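Local coordinates for protein alpha-glucosidase ([Eubacterium] rectale, PDB 6PNR) that probably hydrolyses alpha-glycosides of sulfoquinovose, the sulfonated sugar of sulfolipids, as a glycoside hydrolase of family 31, at residues I374-E377 and Y378-I382; L362-P365 and E366-E369; Q573-L576 and F577-Y580. All coordinates share one frame; numbering follows the deposited sequence.

The three contacts come along the chain in the order interaction 2, interaction 1, interaction 3. The first two share helix 365-380 of the TIM-barrel domain. Interaction 2 starts this helix and interaction 1 lies at its far end, with centres about 17 Å apart and nearest atoms about 5 Å apart. Interaction 2 caps the start of the helix, and interaction 1 contains its widened pi-type turns, before strand 386-389 of the barrel. Interaction 3 belongs to the C-terminal domain of the family, at the end of strand 573-574. Its centre is about 40 Å from each of the others, on the opposite side of the chain's centre. No two of the contacts touch.

Interaction 1 of 3, residues I374-E377 and Y378-I382; sequences IIKE and YTLGI
The carbonyl oxygen Ile-375 O is gripped by two backbone N-H groups. Leu-380 N donates to Ile-375 O over 2.9 Å, nearly in line with the carbonyl bond. Thr-379 N donates to Ile-375 O over 3.1 Å from above the carbonyl plane. The first bond spans five residues and the second four, so the last part of helix 365-380 of the TIM-barrel domain widens into a pi-type turn. One residue earlier, Tyr-378 N donates to Ile-374 O over 3.0 Å. Ile-374 O also accepts from a water, and this water accepts from Thr-379 OG1 at 2.7 Å.

Glu-377 and Tyr-378 lie side by side and point the same way. The extended Glu-377 chain runs over one face of the Tyr-378 ring. Its CG sits 3.9 Å from the ring centroid, a CH-pi contact. The carboxylate stacks further out, over the rim by CZ, with the planes 16° apart. CG of Glu-377 is trans to its N (chi1 -179°), which lays the chain along the ring. Leu-329 of helix 328-335 touches Tyr-378. Thr-379 and Leu-380 rest on Trp-387 of barrel strand 386-389. Four- and five-residue helix bonds thus overlap on one acceptor, and the water satisfies the Thr-379 hydroxyl.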
loop_
_atom_site.group_PDB
_atom_site.type_symbol
_atom_site.label_atom_id
_atom_site.label_comp_id
_atom_site.label_asym_id
_atom_site.label_seq_id
_atom_site.Cartn_x
_atom_site.Cartn_y
_atom_site.Cartn_z
ATOM N N ILE A 374 -9.419 -26.027 32.704
ATOM C CA ILE A 374 -9.701 -26.778 31.474
ATOM C C ILE A 374 -8.447 -27.503 30.984
ATOM O O ILE A 374 -8.507 -28.665 30.561
ATOM C CB ILE A 374 -10.268 -25.832 30.395
ATOM C CG1 ILE A 374 -11.702 -25.422 30.739
ATOM C CG2 ILE A 374 -10.203 -26.465 28.996
ATOM C CD1 ILE A 374 -12.287 -24.413 29.789
ATOM N N ILE A 375 -7.294 -26.829 31.029
ATOM C CA ILE A 375 -6.041 -27.458 30.615
ATOM C C ILE A 375 -5.662 -28.576 31.584
ATOM O O ILE A 375 -5.300 -29.686 31.166
ATOM C CB ILE A 375 -4.917 -26.406 30.492
ATOM C CG1 ILE A 375 -5.299 -25.321 29.465
ATOM C CG2 ILE A 375 -3.573 -27.087 30.158
ATOM C CD1 ILE A 375 -4.341 -24.130 29.429
ATOM N N LYS A 376 -5.757 -28.308 32.896
ATOM C CA LYS A 376 -5.409 -29.330 33.885
ATOM C C LYS A 376 -6.298 -30.561 33.752
ATOM O O LYS A 376 -5.813 -31.700 33.767
ATOM C CB LYS A 376 -5.525 -28.763 35.300
ATOM C CG LYS A 376 -4.553 -27.649 35.642
ATOM C CD LYS A 376 -4.749 -27.245 37.118
ATOM C CE LYS A 376 -3.952 -26.017 37.490
ATOM N NZ LYS A 376 -4.116 -25.721 38.949
ATOM N N GLU A 377 -7.606 -30.346 33.609
ATOM C CA GLU A 377 -8.565 -31.445 33.656
ATOM C C GLU A 377 -8.577 -32.249 32.358
ATOM O O GLU A 377 -8.575 -33.482 32.388
ATOM C CB GLU A 377 -9.971 -30.906 33.958
ATOM C CG GLU A 377 -11.056 -31.991 34.046
ATOM C CD GLU A 377 -12.459 -31.427 34.332
ATOM O OE1 GLU A 377 -12.613 -30.193 34.405
ATOM O OE2 GLU A 377 -13.408 -32.224 34.478
ATOM N N TYR A 378 -8.596 -31.574 31.208
ATOM C CA TYR A 378 -8.878 -32.256 29.950
ATOM C C TYR A 378 -7.658 -32.484 29.070
ATOM O O TYR A 378 -7.723 -33.313 28.154
ATOM C CB TYR A 378 -9.931 -31.475 29.153
ATOM C CG TYR A 378 -11.263 -31.343 29.851
ATOM C CD1 TYR A 378 -12.060 -32.461 30.088
ATOM C CD2 TYR A 378 -11.747 -30.099 30.238
ATOM C CE1 TYR A 378 -13.294 -32.344 30.704
ATOM C CE2 TYR A 378 -12.983 -29.970 30.857
ATOM C CZ TYR A 378 -13.751 -31.100 31.086
ATOM O OH TYR A 378 -14.979 -30.983 31.698
ATOM N N THR A 379 -6.555 -31.784 29.317
ATOM C CA THR A 379 -5.312 -32.069 28.611
ATOM C C THR A 379 -4.372 -32.834 29.547
ATOM O O THR A 379 -4.182 -34.047 29.386
ATOM C CB THR A 379 -4.703 -30.763 28.067
ATOM O OG1 THR A 379 -5.527 -30.260 27.003
ATOM C CG2 THR A 379 -3.284 -30.978 27.535
ATOM N N LEU A 380 -3.814 -32.158 30.555
ATOM C CA LEU A 380 -2.936 -32.843 31.503
ATOM C C LEU A 380 -3.656 -33.993 32.203
ATOM O O LEU A 380 -3.056 -35.044 32.466
ATOM C CB LEU A 380 -2.400 -31.854 32.538
ATOM C CG LEU A 380 -1.508 -30.718 32.041
ATOM C CD1 LEU A 380 -1.517 -29.539 33.023
ATOM C CD2 LEU A 380 -0.086 -31.242 31.814
ATOM N N GLY A 381 -4.940 -33.810 32.510
ATOM C CA GLY A 381 -5.702 -34.810 33.240
ATOM C C GLY A 381 -5.868 -36.148 32.540
ATOM O O GLY A 381 -6.206 -37.136 33.200
ATOM N N ILE A 382 -5.662 -36.216 31.223
ATOM C CA ILE A 382 -5.726 -37.504 30.544
ATOM C C ILE A 382 -4.345 -38.000 30.136
ATOM O O ILE A 382 -4.240 -38.986 29.398
ATOM C CB ILE A 382 -6.681 -37.485 29.331
ATOM C CG1 ILE A 382 -6.207 -36.532 28.238
ATOM C CG2 ILE A 382 -8.095 -37.110 29.740
ATOM C CD1 ILE A 382 -7.106 -36.581 26.997
HETATM O O HOH W 1 -7.891 -29.128 27.725
#

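Interaction 2 of 3, residues L362-P365 and E366-E369; sequences LTNP and EAFE
An asparagine N-cap starts helix 365-380 of the TIM-barrel domain. Asn-364 OD1 accepts from Glu-366 N over 2.9 Å. The bond is bent, with 132° at the hydrogen, and the donor is tilted from the plane of the amide carbonyl. With CG opposite its N (chi1 179°), the amide of Asn-364 reaches the first turn, where OD1 meets Glu-366 N. The other end of that amide is used as well. A water accepts from Asn-364 ND2 and donates to Glu-366 OE1, joining the cap side chain to a glutamate of the first turn.

The regular helix bonds begin at the same place. Phe-368 N donates to Asn-364 O over 2.8 Å, and Glu-369 N donates to Pro-365 O over 3.0 Å. Pro-365 has no N-H to offer and fits the first position of the helix. Asn-364 CB packs on Ala-367 CB at 3.9 Å. Outside the turn, Tyr-403 touches Asn-364 and Pro-365, and Trp-419 of helix 408-429 touches Leu-362. Glu-369 makes a salt bridge with Lys-372, one turn further along. Phe-368 points back to the residues before the cap, and Phe-368 CD2 lies 4.3 Å from Leu-362 CD2.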
loop_
_atom_site.group_PDB
_atom_site.type_symbol
_atom_site.label_atom_id
_atom_site.label_comp_id
_atom_site.label_asym_id
_atom_site.label_seq_id
_atom_site.Cartn_x
_atom_site.Cartn_y
_atom_site.Cartn_z
ATOM N N LEU A 362 -9.338 -13.489 29.349
ATOM C CA LEU A 362 -8.230 -13.839 30.225
ATOM C C LEU A 362 -7.925 -12.757 31.257
ATOM O O LEU A 362 -7.140 -13.016 32.168
ATOM C CB LEU A 362 -6.986 -14.130 29.389
ATOM C CG LEU A 362 -7.100 -15.328 28.444
ATOM C CD1 LEU A 362 -5.813 -15.496 27.658
ATOM C CD2 LEU A 362 -7.426 -16.600 29.210
ATOM N N THR A 363 -8.504 -11.564 31.132
ATOM C CA THR A 363 -8.315 -10.521 32.136
ATOM C C THR A 363 -9.280 -10.656 33.303
ATOM O O THR A 363 -9.087 -9.999 34.334
ATOM C CB THR A 363 -8.475 -9.128 31.521
ATOM O OG1 THR A 363 -9.862 -8.865 31.271
ATOM C CG2 THR A 363 -7.706 -9.029 30.219
ATOM N N ASN A 364 -10.318 -11.466 33.151
ATOM C CA ASN A 364 -11.222 -11.809 34.236
ATOM C C ASN A 364 -10.573 -12.937 35.023
ATOM O O ASN A 364 -10.455 -14.057 34.502
ATOM C CB ASN A 364 -12.590 -12.227 33.676
ATOM C CG ASN A 364 -13.573 -12.630 34.763
ATOM O OD1 ASN A 364 -13.184 -12.997 35.869
ATOM N ND2 ASN A 364 -14.857 -12.559 34.447
ATOM N N PRO A 365 -10.153 -12.699 36.272
ATOM C CA PRO A 365 -9.453 -13.762 37.013
ATOM C C PRO A 365 -10.248 -15.052 37.111
ATOM O O PRO A 365 -9.649 -16.135 37.069
ATOM C CB PRO A 365 -9.211 -13.134 38.393
ATOM C CG PRO A 365 -9.249 -11.653 38.146
ATOM C CD PRO A 365 -10.264 -11.455 37.057
ATOM N N GLU A 366 -11.575 -14.972 37.222
ATOM C CA GLU A 366 -12.395 -16.180 37.288
ATOM C C GLU A 366 -12.325 -16.966 35.982
ATOM O O GLU A 366 -12.166 -18.194 35.990
ATOM C CB GLU A 366 -13.842 -15.815 37.617
ATOM C CG GLU A 366 -14.013 -15.106 38.951
ATOM C CD GLU A 366 -15.451 -15.116 39.440
ATOM O OE1 GLU A 366 -16.339 -15.559 38.682
ATOM O OE2 GLU A 366 -15.688 -14.686 40.588
ATOM N N ALA A 367 -12.448 -16.270 34.850
ATOM C CA ALA A 367 -12.312 -16.923 33.551
ATOM C C ALA A 367 -10.902 -17.471 33.345
ATOM O O ALA A 367 -10.734 -18.558 32.786
ATOM C CB ALA A 367 -12.686 -15.940 32.441
ATOM N N PHE A 368 -9.880 -16.738 33.804
ATOM C CA PHE A 368 -8.494 -17.198 33.705
ATOM C C PHE A 368 -8.299 -18.521 34.442
ATOM O O PHE A 368 -7.800 -19.497 33.868
ATOM C CB PHE A 368 -7.562 -16.101 34.248
ATOM C CG PHE A 368 -6.076 -16.379 34.096
ATOM C CD1 PHE A 368 -5.363 -16.991 35.116
ATOM C CD2 PHE A 368 -5.382 -15.962 32.969
ATOM C CE1 PHE A 368 -3.988 -17.215 34.997
ATOM C CE2 PHE A 368 -4.013 -16.200 32.837
ATOM C CZ PHE A 368 -3.315 -16.807 33.847
ATOM N N GLU A 369 -8.714 -18.583 35.711
ATOM C CA GLU A 369 -8.611 -19.826 36.473
ATOM C C GLU A 369 -9.441 -20.939 35.840
ATOM O O GLU A 369 -9.014 -22.099 35.801
ATOM C CB GLU A 369 -9.052 -19.589 37.920
ATOM C CG GLU A 369 -8.091 -18.723 38.697
ATOM C CD GLU A 369 -6.743 -19.393 38.851
ATOM O OE1 GLU A 369 -6.726 -20.608 39.141
ATOM O OE2 GLU A 369 -5.709 -18.716 38.664
HETATM O O HOH W 2 -16.675 -13.484 36.547
#

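Interaction 3 of 3, residues Q573-L576 and F577-Y580; sequences QRPL and FMHY
Arg-574 and His-579 meet through a side-chain hydrogen bond across a type I beta turn at 575-578, which follows strand 573-574 of the antiparallel sheet in the C-terminal domain. Arg-574 NH1 donates to His-579 NE2 over 2.8 Å, with 156° at the hydrogen. The donor lies near the plane of the imidazole, and NE2 lies in the plane of the guanidinium. The two planes are 35° apart. Accepting at NE2 would favour a proton on ND1 in a neutral ring.

Met-578 crosses the arginine chain at about a right angle and sets its sulfur, SD, 3.8 Å from Arg-574 CB. On the other side of the turn, Pro-575 packs over one face of the Phe-577 ring. Pro-575 CB is 3.9 Å from the ring centroid, a CH-pi contact. Phe-577 has its CG between N and the carbonyl carbon (chi1 62°), which folds the ring back over the proline.

Met-578 N donates to Pro-575 O over 2.9 Å and closes the turn. Leu-576 O takes two weak bonds, from His-579 N and Tyr-580 N. Further out, Arg-574 NH2 forms a salt bridge with Glu-564, and Arg-574 NE donates to Pro-571 O. Tyr-587 stacks on the Phe-577 ring, while the hydroxyl of Tyr-580 is hydrogen-bonded to Asp-619. The edge of the Tyr-580 ring faces the turn, with CD2 3.4 Å from Leu-576 O.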
loop_
_atom_site.group_PDB
_atom_site.type_symbol
_atom_site.label_atom_id
_atom_site.label_comp_id
_atom_site.label_asym_id
_atom_site.label_seq_id
_atom_site.Cartn_x
_atom_site.Cartn_y
_atom_site.Cartn_z
ATOM N N GLN A 573 20.043 -20.889 19.214
ATOM C CA GLN A 573 20.418 -20.428 17.879
ATOM C C GLN A 573 20.850 -18.976 18.014
ATOM O O GLN A 573 20.025 -18.111 18.323
ATOM C CB GLN A 573 19.254 -20.574 16.891
ATOM C CG GLN A 573 18.804 -22.027 16.716
ATOM C CD GLN A 573 17.634 -22.176 15.746
ATOM O OE1 GLN A 573 16.527 -22.532 16.144
ATOM N NE2 GLN A 573 17.885 -21.920 14.469
ATOM N N ARG A 574 22.141 -18.712 17.772
ATOM C CA ARG A 574 22.815 -17.454 18.059
ATOM C C ARG A 574 23.296 -16.784 16.784
ATOM O O ARG A 574 23.715 -17.460 15.838
ATOM C CB ARG A 574 24.030 -17.686 18.971
ATOM C CG ARG A 574 23.703 -18.565 20.149
ATOM C CD ARG A 574 24.906 -18.943 20.985
ATOM N NE ARG A 574 24.500 -19.886 22.030
ATOM C CZ ARG A 574 25.306 -20.375 22.967
ATOM N NH1 ARG A 574 26.584 -20.007 23.007
ATOM N NH2 ARG A 574 24.832 -21.240 23.860
ATOM N N PRO A 575 23.277 -15.457 16.738
ATOM C CA PRO A 575 23.842 -14.763 15.582
ATOM C C PRO A 575 25.359 -14.859 15.608
ATOM O O PRO A 575 25.979 -15.013 16.664
ATOM C CB PRO A 575 23.359 -13.321 15.764
ATOM C CG PRO A 575 23.181 -13.172 17.224
ATOM C CD PRO A 575 22.746 -14.521 17.744
ATOM N N LEU A 576 25.958 -14.797 14.423
ATOM C CA LEU A 576 27.401 -14.999 14.357
ATOM C C LEU A 576 28.150 -13.991 15.224
ATOM O O LEU A 576 29.164 -14.340 15.841
ATOM C CB LEU A 576 27.866 -14.930 12.905
ATOM C CG LEU A 576 28.006 -16.248 12.143
ATOM C CD1 LEU A 576 26.699 -17.061 12.123
ATOM C CD2 LEU A 576 28.473 -15.967 10.718
ATOM N N PHE A 577 27.645 -12.759 15.324
ATOM C CA PHE A 577 28.351 -11.739 16.087
ATOM C C PHE A 577 28.265 -11.954 17.586
ATOM O O PHE A 577 28.923 -11.220 18.329
ATOM C CB PHE A 577 27.845 -10.333 15.719
ATOM C CG PHE A 577 26.385 -10.087 16.013
ATOM C CD1 PHE A 577 25.957 -9.789 17.293
ATOM C CD2 PHE A 577 25.438 -10.117 14.988
ATOM C CE1 PHE A 577 24.622 -9.548 17.564
ATOM C CE2 PHE A 577 24.090 -9.872 15.254
ATOM C CZ PHE A 577 23.685 -9.579 16.542
ATOM N N MET A 578 27.492 -12.937 18.055
ATOM C CA MET A 578 27.445 -13.196 19.488
ATOM C C MET A 578 28.749 -13.795 19.989
ATOM O O MET A 578 29.079 -13.642 21.169
ATOM C CB MET A 578 26.284 -14.124 19.833
ATOM C CG MET A 578 26.111 -14.345 21.322
ATOM S SD MET A 578 24.520 -15.066 21.730
ATOM C CE MET A 578 23.476 -13.605 21.714
ATOM N N HIS A 579 29.499 -14.479 19.123
ATOM C CA HIS A 579 30.776 -15.059 19.511
ATOM C C HIS A 579 31.940 -14.534 18.690
ATOM O O HIS A 579 33.085 -14.909 18.961
ATOM C CB HIS A 579 30.738 -16.586 19.404
ATOM C CG HIS A 579 29.834 -17.231 20.401
ATOM N ND1 HIS A 579 30.085 -17.206 21.757
ATOM C CD2 HIS A 579 28.680 -17.923 20.242
ATOM C CE1 HIS A 579 29.122 -17.854 22.389
ATOM N NE2 HIS A 579 28.253 -18.290 21.495
ATOM N N TYR A 580 31.683 -13.695 17.685
ATOM C CA TYR A 580 32.732 -13.059 16.891
ATOM C C TYR A 580 32.385 -11.581 16.763
ATOM O O TYR A 580 31.994 -11.109 15.695
ATOM C CB TYR A 580 32.873 -13.745 15.534
ATOM C CG TYR A 580 33.110 -15.225 15.692
ATOM C CD1 TYR A 580 34.385 -15.715 15.975
ATOM C CD2 TYR A 580 32.062 -16.136 15.601
ATOM C CE1 TYR A 580 34.612 -17.063 16.130
ATOM C CE2 TYR A 580 32.280 -17.498 15.761
ATOM C CZ TYR A 580 33.560 -17.954 16.029
ATOM O OH TYR A 580 33.795 -19.301 16.200
#